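Local atomic coordinates of endosialidase (Enterobacteria phage phi92, PDB entry 4HIZ), a protein that hydrolyses polysialic acid as a phage endosialidase, probably cutting both alpha-2,8 and alpha-2,9 linkages of bacterial capsular polymer. Residues A[357-362]-A[383-388]; A[373-378]-A[444-449]; A[500-503]-A[508-511]. All coordinates share one frame; numbering follows the deposited sequence.

How the contacts relate
Contacts 1 and 2 share one four-stranded antiparallel sheet of the catalytic propeller region, with their centres about 8 Å apart. Strands 358-365 and 386-389 of contact 1 flank strand 374-378 of contact 2, and along the chain the segments alternate: 357-362, 373-378, 383-388, 444-449. The two join directly, Leu-388 N lying 2.7 Å from Leu-375 O in a probable hydrogen bond. Contact 2 then ties this sheet to the loop between strands 435-442 and 456-460 of a neighbouring sheet. Contact 3 comes later, its centre about 46 Å from both; there a loop near bound sialic acid meets neighbouring subunits, so these two packing contacts lie well away from the intersubunit site of contact 3.

Contact 1 of 3, residues A[357-362]-A[383-388]; sequences GILYLT and ENWNYL. With CA (calcium ion), chain B.
Leu-359 and Leu-361 meet Trp-385 across two strands that are not direct neighbours. The CA atoms of Leu-359 and Trp-385 are 9.1 Å apart and those of Leu-361 and Tyr-387 9.3 Å, about twice the spacing of adjacent strands. The intervening strand is 374-378, which runs antiparallel to both and bonds to both through its backbone: Leu-359 pairs with Ser-378, Leu-361 with Ala-376, and Asn-386 with Met-377. The four-stranded antiparallel sheet that results is a blade of the catalytic beta-propeller, and 383-388 leads into its last strand.

Contact across the gap is purely apolar and comes from a single indole. With CG of Trp-385 beside its own backbone N (chi1 -61°), the ring reaches back over the middle strand, touching Ala-376 and Ser-378, and its six-membered end arrives between the two leucines. CH2 of Trp-385 approaches CD2 of Leu-359 at 3.7 Å, and CZ3 of Trp-385 lies 3.6 Å from CB of Leu-361. Leu-359 crosses the indole at a slant and Leu-361 at about a right angle, and CD1 of Leu-361 adds a second touch on CH2 of Trp-385 at 3.8 Å. All three side chains are buried. At the other end of the indole, NE1 makes a weak hydrogen bond to Gly-382 O.

Just before the tryptophan the chain binds a calcium ion. Glu-383 O coordinates it at 2.5 Å, alongside five waters and one further ligand atom, and one of those waters donates a hydrogen bond to OD1 of Asn-384 at 3.0 Å.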
loop_
_atom_site.group_PDB
_atom_site.type_symbol
_atom_site.label_atom_id
_atom_site.label_comp_id
_atom_site.label_asym_id
_atom_site.label_seq_id
_atom_site.Cartn_x
_atom_site.Cartn_y
_atom_site.Cartn_z
ATOM N N GLY A 357 -36.217 26.415 -7.899
ATOM C CA GLY A 357 -37.593 26.223 -8.323
ATOM C C GLY A 357 -37.756 25.540 -9.671
ATOM O O GLY A 357 -38.876 25.298 -10.091
ATOM N N ILE A 358 -36.648 25.199 -10.334
ATOM C CA ILE A 358 -36.720 24.576 -11.657
ATOM C C ILE A 358 -36.055 23.217 -11.586
ATOM O O ILE A 358 -34.981 23.076 -11.014
ATOM C CB ILE A 358 -36.075 25.453 -12.742
ATOM C CG1 ILE A 358 -36.837 26.784 -12.810
ATOM C CG2 ILE A 358 -36.105 24.740 -14.132
ATOM C CD1 ILE A 358 -36.347 27.713 -13.842
ATOM N N LEU A 359 -36.705 22.206 -12.143
ATOM C CA LEU A 359 -36.144 20.867 -12.150
ATOM C C LEU A 359 -35.595 20.648 -13.564
ATOM O O LEU A 359 -36.325 20.778 -14.536
ATOM C CB LEU A 359 -37.286 19.864 -11.857
ATOM C CG LEU A 359 -36.886 18.383 -11.821
ATOM C CD1 LEU A 359 -35.769 18.146 -10.763
ATOM C CD2 LEU A 359 -38.166 17.563 -11.518
ATOM N N TYR A 360 -34.301 20.317 -13.672
ATOM C CA TYR A 360 -33.661 20.002 -14.964
ATOM C C TYR A 360 -33.439 18.515 -15.062
ATOM O O TYR A 360 -33.211 17.846 -14.056
ATOM C CB TYR A 360 -32.286 20.718 -15.028
ATOM C CG TYR A 360 -32.424 22.224 -14.951
ATOM C CD1 TYR A 360 -32.702 22.973 -16.102
ATOM C CD2 TYR A 360 -32.303 22.898 -13.725
ATOM C CE1 TYR A 360 -32.858 24.364 -16.048
ATOM C CE2 TYR A 360 -32.435 24.289 -13.654
ATOM C CZ TYR A 360 -32.718 25.010 -14.818
ATOM O OH TYR A 360 -32.857 26.374 -14.758
ATOM N N LEU A 361 -33.537 17.992 -16.286
ATOM C CA LEU A 361 -33.414 16.554 -16.519
ATOM C C LEU A 361 -32.672 16.332 -17.831
ATOM O O LEU A 361 -32.905 17.041 -18.811
ATOM C CB LEU A 361 -34.838 15.933 -16.585
ATOM C CG LEU A 361 -34.956 14.428 -16.917
ATOM C CD1 LEU A 361 -36.225 13.818 -16.273
ATOM C CD2 LEU A 361 -35.006 14.139 -18.427
ATOM N N THR A 362 -31.751 15.367 -17.849
ATOM C CA THR A 362 -31.208 14.908 -19.144
ATOM C C THR A 362 -31.442 13.425 -19.277
ATOM O O THR A 362 -31.499 12.718 -18.265
ATOM C CB THR A 362 -29.661 15.080 -19.207
ATOM O OG1 THR A 362 -29.062 14.336 -18.142
ATOM C CG2 THR A 362 -29.270 16.532 -19.108
ATOM N N GLU A 383 -44.607 17.886 -13.537
ATOM C CA GLU A 383 -45.905 17.666 -14.169
ATOM C C GLU A 383 -45.882 18.031 -15.645
ATOM O O GLU A 383 -46.534 17.385 -16.447
ATOM C CB GLU A 383 -47.007 18.463 -13.466
ATOM C CG GLU A 383 -47.092 18.203 -11.984
ATOM C CD GLU A 383 -48.118 17.171 -11.632
ATOM O OE1 GLU A 383 -48.017 16.029 -12.132
ATOM O OE2 GLU A 383 -49.041 17.514 -10.863
ATOM N N ASN A 384 -45.139 19.079 -15.998
ATOM C CA ASN A 384 -45.016 19.513 -17.393
ATOM C C ASN A 384 -43.585 19.904 -17.691
ATOM O O ASN A 384 -42.933 20.510 -16.841
ATOM C CB ASN A 384 -45.920 20.710 -17.642
ATOM C CG ASN A 384 -47.393 20.332 -17.561
ATOM O OD1 ASN A 384 -47.935 19.751 -18.491
ATOM N ND2 ASN A 384 -48.014 20.605 -16.433
ATOM N N TRP A 385 -43.112 19.595 -18.899
ATOM C CA TRP A 385 -41.725 19.838 -19.237
ATOM C C TRP A 385 -41.612 20.615 -20.539
ATOM O O TRP A 385 -42.514 20.539 -21.395
ATOM C CB TRP A 385 -41.033 18.498 -19.425
ATOM C CG TRP A 385 -41.014 17.626 -18.233
ATOM C CD1 TRP A 385 -41.989 16.740 -17.845
ATOM C CD2 TRP A 385 -39.947 17.501 -17.269
ATOM N NE1 TRP A 385 -41.604 16.089 -16.688
ATOM C CE2 TRP A 385 -40.356 16.537 -16.318
ATOM C CE3 TRP A 385 -38.695 18.132 -17.109
ATOM C CZ2 TRP A 385 -39.569 16.174 -15.230
ATOM C CZ3 TRP A 385 -37.910 17.766 -16.016
ATOM C CH2 TRP A 385 -38.351 16.794 -15.091
ATOM N N ASN A 386 -40.507 21.352 -20.677
ATOM C CA ASN A 386 -40.053 21.936 -21.938
ATOM C C ASN A 386 -38.807 21.148 -22.371
ATOM O O ASN A 386 -37.919 20.905 -21.541
ATOM C CB ASN A 386 -39.653 23.385 -21.687
ATOM C CG ASN A 386 -40.852 24.232 -21.293
ATOM O OD1 ASN A 386 -40.918 24.797 -20.195
ATOM N ND2 ASN A 386 -41.819 24.292 -22.182
ATOM N N TYR A 387 -38.741 20.749 -23.646
ATOM C CA TYR A 387 -37.727 19.809 -24.130
ATOM C C TYR A 387 -36.818 20.418 -25.171
ATOM O O TYR A 387 -37.275 21.223 -26.020
ATOM C CB TYR A 387 -38.430 18.629 -24.821
ATOM C CG TYR A 387 -39.423 17.914 -23.949
ATOM C CD1 TYR A 387 -38.996 16.987 -23.005
ATOM C CD2 TYR A 387 -40.794 18.169 -24.068
ATOM C CE1 TYR A 387 -39.912 16.306 -22.192
ATOM C CE2 TYR A 387 -41.717 17.504 -23.267
ATOM C CZ TYR A 387 -41.270 16.569 -22.331
ATOM O OH TYR A 387 -42.197 15.911 -21.542
ATOM N N LEU A 388 -35.556 19.975 -25.145
ATOM C CA LEU A 388 -34.590 20.303 -26.184
ATOM C C LEU A 388 -33.822 19.024 -26.538
ATOM O O LEU A 388 -33.033 18.529 -25.721
ATOM C CB LEU A 388 -33.593 21.353 -25.668
ATOM C CG LEU A 388 -34.101 22.788 -25.457
ATOM C CD1 LEU A 388 -33.066 23.611 -24.693
ATOM C CD2 LEU A 388 -34.392 23.441 -26.808
HETATM CA CA CA B . -47.546 15.313 -17.457
HETATM O O HOH W 1 -49.048 16.990 -18.216
HETATM O O HOH W 2 -49.438 14.740 -18.557
HETATM O O HOH W 3 -45.512 15.030 -19.115
HETATM O O HOH W 4 -47.138 12.892 -17.847
HETATM O O HOH W 5 -45.571 14.549 -15.981
#

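Contact 2 of 3, residues A[373-378]-A[444-449]; sequences STLAMS and SSWPVS
Met-377 and Trp-446 make a CH-pi contact. CG of Met-377 sits 3.5 Å from the centroid of the six-membered ring of Trp-446 and 12° off its normal, which places the methylene over the face. The first torsion of the methionine (chi1 62°) puts CG between its backbone N and carbonyl carbon, which brings CG over the six-membered ring, and the chain bends again at chi2 and chi3. A Met-aromatic contact accompanies it: SD of Met-377 lies farther off, 4.9 Å from the same ring centroid.

Apolar packing supplies the rest. CG of Leu-375 meets CH2 of Trp-446 at 3.7 Å, approaching the ring obliquely, and the backbone C of Ala-376 reaches that same CH2 at 3.8 Å. The outer corner of the indole is thus set against three consecutive residues of strand 374-378; CB of Leu-375 and of Met-377 is directed toward 444-449, that of Ala-376 away from it. Here the loop between strands 435-442 and 456-460 packs onto the beta-propeller blade that holds strand 374-378, and Trp-446 also rests on Tyr-360 and Leu-388 of that blade.

On the opposite face, CD of Pro-447 stands 3.8 Å above the ring plane of Trp-446, toward the rim. Trp-446 is partly exposed, and a bound 1,2-ethanediol, probably from the crystallisation liquor, lies about 3 Å from its side chain between nearest atoms.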
loop_
_atom_site.group_PDB
_atom_site.type_symbol
_atom_site.label_atom_id
_atom_site.label_comp_id
_atom_site.label_asym_id
_atom_site.label_seq_id
_atom_site.Cartn_x
_atom_site.Cartn_y
_atom_site.Cartn_z
ATOM N N SER A 373 -30.206 11.648 -26.572
ATOM C CA SER A 373 -30.386 12.441 -25.343
ATOM C C SER A 373 -31.150 13.740 -25.549
ATOM O O SER A 373 -30.983 14.448 -26.569
ATOM C CB SER A 373 -29.009 12.826 -24.789
ATOM O OG SER A 373 -28.335 11.660 -24.365
ATOM N N THR A 374 -31.912 14.090 -24.510
ATOM C CA THR A 374 -32.742 15.294 -24.478
ATOM C C THR A 374 -32.448 16.010 -23.176
ATOM O O THR A 374 -32.209 15.363 -22.152
ATOM C CB THR A 374 -34.231 14.876 -24.455
ATOM O OG1 THR A 374 -34.515 14.117 -25.631
ATOM C CG2 THR A 374 -35.185 16.073 -24.430
ATOM N N LEU A 375 -32.450 17.334 -23.232
ATOM C CA LEU A 375 -32.426 18.189 -22.051
ATOM C C LEU A 375 -33.837 18.717 -21.824
ATOM O O LEU A 375 -34.509 19.137 -22.768
ATOM C CB LEU A 375 -31.450 19.364 -22.254
ATOM C CG LEU A 375 -31.431 20.489 -21.202
ATOM C CD1 LEU A 375 -30.980 19.981 -19.814
ATOM C CD2 LEU A 375 -30.516 21.641 -21.665
ATOM N N ALA A 376 -34.304 18.688 -20.587
ATOM C CA ALA A 376 -35.672 19.154 -20.315
ATOM C C ALA A 376 -35.676 19.969 -19.023
ATOM O O ALA A 376 -34.779 19.810 -18.183
ATOM C CB ALA A 376 -36.603 17.963 -20.222
ATOM N N MET A 377 -36.674 20.853 -18.861
ATOM C CA MET A 377 -36.828 21.557 -17.602
ATOM C C MET A 377 -38.303 21.643 -17.249
ATOM O O MET A 377 -39.147 21.699 -18.143
ATOM C CB MET A 377 -36.203 22.951 -17.692
ATOM C CG MET A 377 -36.857 23.830 -18.722
ATOM S SD MET A 377 -38.114 24.917 -17.990
ATOM C CE MET A 377 -36.996 26.274 -17.783
ATOM N N SER A 378 -38.610 21.653 -15.953
ATOM C CA SER A 378 -39.998 21.737 -15.510
ATOM C C SER A 378 -40.058 22.777 -14.428
ATOM O O SER A 378 -39.258 22.749 -13.496
ATOM C CB SER A 378 -40.468 20.398 -14.943
ATOM O OG SER A 378 -41.757 20.527 -14.340
ATOM N N SER A 444 -30.463 30.184 -18.455
ATOM C CA SER A 444 -31.143 31.406 -18.005
ATOM C C SER A 444 -31.933 31.985 -19.174
ATOM O O SER A 444 -33.030 32.561 -18.996
ATOM C CB SER A 444 -30.154 32.446 -17.474
ATOM O OG SER A 444 -29.508 33.122 -18.536
ATOM N N SER A 445 -31.358 31.838 -20.363
ATOM C CA SER A 445 -32.026 32.127 -21.622
ATOM C C SER A 445 -32.186 30.795 -22.324
ATOM O O SER A 445 -31.342 30.428 -23.132
ATOM C CB SER A 445 -31.164 33.040 -22.501
ATOM O OG SER A 445 -30.913 34.294 -21.896
ATOM N N TRP A 446 -33.251 30.074 -21.998
ATOM C CA TRP A 446 -33.463 28.731 -22.513
ATOM C C TRP A 446 -33.427 28.724 -24.032
ATOM O O TRP A 446 -34.192 29.457 -24.670
ATOM C CB TRP A 446 -34.838 28.252 -22.032
ATOM C CG TRP A 446 -35.169 26.795 -22.318
ATOM C CD1 TRP A 446 -36.038 26.335 -23.256
ATOM C CD2 TRP A 446 -34.657 25.627 -21.632
ATOM N NE1 TRP A 446 -36.108 24.959 -23.203
ATOM C CE2 TRP A 446 -35.284 24.501 -22.209
ATOM C CE3 TRP A 446 -33.753 25.434 -20.571
ATOM C CZ2 TRP A 446 -35.017 23.191 -21.790
ATOM C CZ3 TRP A 446 -33.501 24.147 -20.140
ATOM C CH2 TRP A 446 -34.125 23.030 -20.764
ATOM N N PRO A 447 -32.563 27.884 -24.623
ATOM C CA PRO A 447 -32.398 27.938 -26.074
ATOM C C PRO A 447 -33.642 27.575 -26.867
ATOM O O PRO A 447 -34.503 26.811 -26.412
ATOM C CB PRO A 447 -31.373 26.835 -26.348
ATOM C CG PRO A 447 -30.641 26.645 -25.074
ATOM C CD PRO A 447 -31.612 26.955 -23.981
ATOM N N VAL A 448 -33.688 28.080 -28.097
ATOM C CA VAL A 448 -34.730 27.678 -29.025
ATOM C C VAL A 448 -34.413 26.289 -29.548
ATOM O O VAL A 448 -35.311 25.494 -29.790
ATOM C CB VAL A 448 -34.863 28.679 -30.181
ATOM C CG1 VAL A 448 -35.776 28.138 -31.255
ATOM C CG2 VAL A 448 -35.399 30.001 -29.651
ATOM N N SER A 449 -33.122 25.992 -29.671
ATOM C CA SER A 449 -32.661 24.749 -30.262
ATOM C C SER A 449 -31.271 24.487 -29.730
ATOM O O SER A 449 -30.520 25.422 -29.459
ATOM C CB SER A 449 -32.543 24.934 -31.766
ATOM O OG SER A 449 -31.919 23.838 -32.364
#

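Contact 3 of 3, residues A[500-503]-A[508-511]; sequences GDNS and YKHD. With NA (sodium ion), chain C.
The carboxylate of Asp-501 meets the imidazole of His-510 edge to edge, their planes only 3° apart, while CG of Lys-509 lies 3.5 Å above one face of the His-510 ring, toward its rim. The ring also stacks on Trp-267 of the second subunit. The motif is a His-carboxylate hydrogen bond, formed within the long loop between strands 483-490 and 516-523 of the propeller region. NE2 of His-510 donates to OD2 of Asp-501 at 2.7 Å with an N-H...O angle of 167°; OD2 accepts on its syn lone pair, the side of the other oxygen. A bond this straight and coplanar restrains the rotation of both groups.

Lys-509 is modelled in two conformers; in one of them it runs extended, its CB and CD sliding past the amide of Asn-502. In that conformer NZ of Lys-509 donates a hydrogen bond to Asp-501 O at 2.9 Å from above the carbonyl plane, 44° out of it, and makes a long salt bridge to Asp-501 OD2 at 3.8 Å. ND2 of Asn-502 bonds to Leu-506 O and also to a water at 2.9 Å, which in turn lies 2.9 Å from Lys-509 O.

The loop serves both ligand and interface. Ser-503 touches bound sialic acid, and OD2 of Asp-511 forms a salt bridge with Lys-118 of the second subunit, while OD1 of Asp-511 binds a sodium ion at 2.7 Å.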
loop_
_atom_site.group_PDB
_atom_site.type_symbol
_atom_site.label_atom_id
_atom_site.label_comp_id
_atom_site.label_asym_id
_atom_site.label_seq_id
_atom_site.Cartn_x
_atom_site.Cartn_y
_atom_site.Cartn_z
ATOM N N GLY A 500 -9.961 -16.618 -21.479
ATOM C CA GLY A 500 -8.640 -16.875 -20.905
ATOM C C GLY A 500 -8.836 -17.724 -19.666
ATOM O O GLY A 500 -9.800 -18.525 -19.634
ATOM N N ASP A 501 -7.961 -17.576 -18.654
ATOM C CA ASP A 501 -8.051 -18.465 -17.508
ATOM C C ASP A 501 -8.954 -17.959 -16.395
ATOM O O ASP A 501 -9.002 -18.597 -15.328
ATOM C CB ASP A 501 -6.657 -18.781 -16.907
ATOM C CG ASP A 501 -5.984 -17.571 -16.289
ATOM O OD1 ASP A 501 -6.578 -16.467 -16.214
ATOM O OD2 ASP A 501 -4.825 -17.753 -15.844
ATOM N N ASN A 502 -9.635 -16.823 -16.609
ATOM C CA ASN A 502 -10.410 -16.239 -15.528
ATOM C C ASN A 502 -11.866 -15.970 -15.906
ATOM O O ASN A 502 -12.408 -14.897 -15.622
ATOM C CB ASN A 502 -9.725 -14.962 -14.998
ATOM C CG ASN A 502 -10.198 -14.580 -13.595
ATOM O OD1 ASN A 502 -10.861 -15.372 -12.900
ATOM N ND2 ASN A 502 -9.872 -13.357 -13.180
ATOM N N SER A 503 -12.499 -16.959 -16.523
ATOM C CA SER A 503 -13.937 -16.827 -16.795
ATOM C C SER A 503 -14.744 -16.642 -15.499
ATOM O O SER A 503 -15.842 -16.057 -15.536
ATOM C CB SER A 503 -14.477 -18.012 -17.591
ATOM O OG SER A 503 -14.439 -19.175 -16.784
ATOM N N TYR A 508 -8.833 -11.314 -7.654
ATOM C CA TYR A 508 -7.494 -11.461 -7.108
ATOM C C TYR A 508 -6.565 -12.219 -8.023
ATOM O O TYR A 508 -5.384 -12.387 -7.701
ATOM C CB TYR A 508 -7.560 -12.117 -5.728
ATOM C CG TYR A 508 -8.345 -13.438 -5.686
ATOM C CD1 TYR A 508 -7.771 -14.638 -6.100
ATOM C CD2 TYR A 508 -9.613 -13.489 -5.129
ATOM C CE1 TYR A 508 -8.479 -15.841 -6.009
ATOM C CE2 TYR A 508 -10.318 -14.684 -5.038
ATOM C CZ TYR A 508 -9.734 -15.856 -5.467
ATOM O OH TYR A 508 -10.409 -17.053 -5.369
ATOM N N LYS A 509 -7.081 -12.665 -9.167
ATOM C CA LYS A 509 -6.249 -13.354 -10.151
ATOM C C LYS A 509 -5.669 -12.360 -11.159
ATOM O O LYS A 509 -6.405 -11.527 -11.723
ATOM C CB LYS A 509 -7.121 -14.387 -10.897
ATOM C CG LYS A 509 -6.354 -15.346 -11.771
ATOM C CD LYS A 509 -7.231 -16.543 -12.154
ATOM C CE LYS A 509 -6.423 -17.637 -12.840
ATOM N NZ LYS A 509 -7.232 -18.862 -13.057
ATOM N N HIS A 510 -4.362 -12.469 -11.407
ATOM C CA HIS A 510 -3.657 -11.564 -12.324
ATOM C C HIS A 510 -3.903 -10.099 -11.960
ATOM O O HIS A 510 -3.656 -9.705 -10.803
ATOM C CB HIS A 510 -3.998 -11.891 -13.798
ATOM C CG HIS A 510 -3.866 -13.349 -14.119
ATOM N ND1 HIS A 510 -2.740 -14.078 -13.785
ATOM C CD2 HIS A 510 -4.728 -14.222 -14.699
ATOM C CE1 HIS A 510 -2.918 -15.338 -14.138
ATOM N NE2 HIS A 510 -4.114 -15.452 -14.704
ATOM N N ASP A 511 -4.354 -9.290 -12.911
ATOM C CA ASP A 511 -4.588 -7.860 -12.636
ATOM C C ASP A 511 -6.025 -7.529 -12.255
ATOM O O ASP A 511 -6.426 -6.351 -12.247
ATOM C CB ASP A 511 -4.167 -7.036 -13.852
ATOM C CG ASP A 511 -2.699 -7.306 -14.226
ATOM O OD1 ASP A 511 -1.821 -7.003 -13.372
ATOM O OD2 ASP A 511 -2.435 -7.857 -15.323
HETATM NA NA NA C . 0.386 -8.511 -12.854
HETATM O O HOH W 6 -7.552 -12.144 -14.362
HETATM O O HOH W 7 3.088 -7.302 -13.057
HETATM O O HOH W 8 -0.011 -10.704 -14.159
#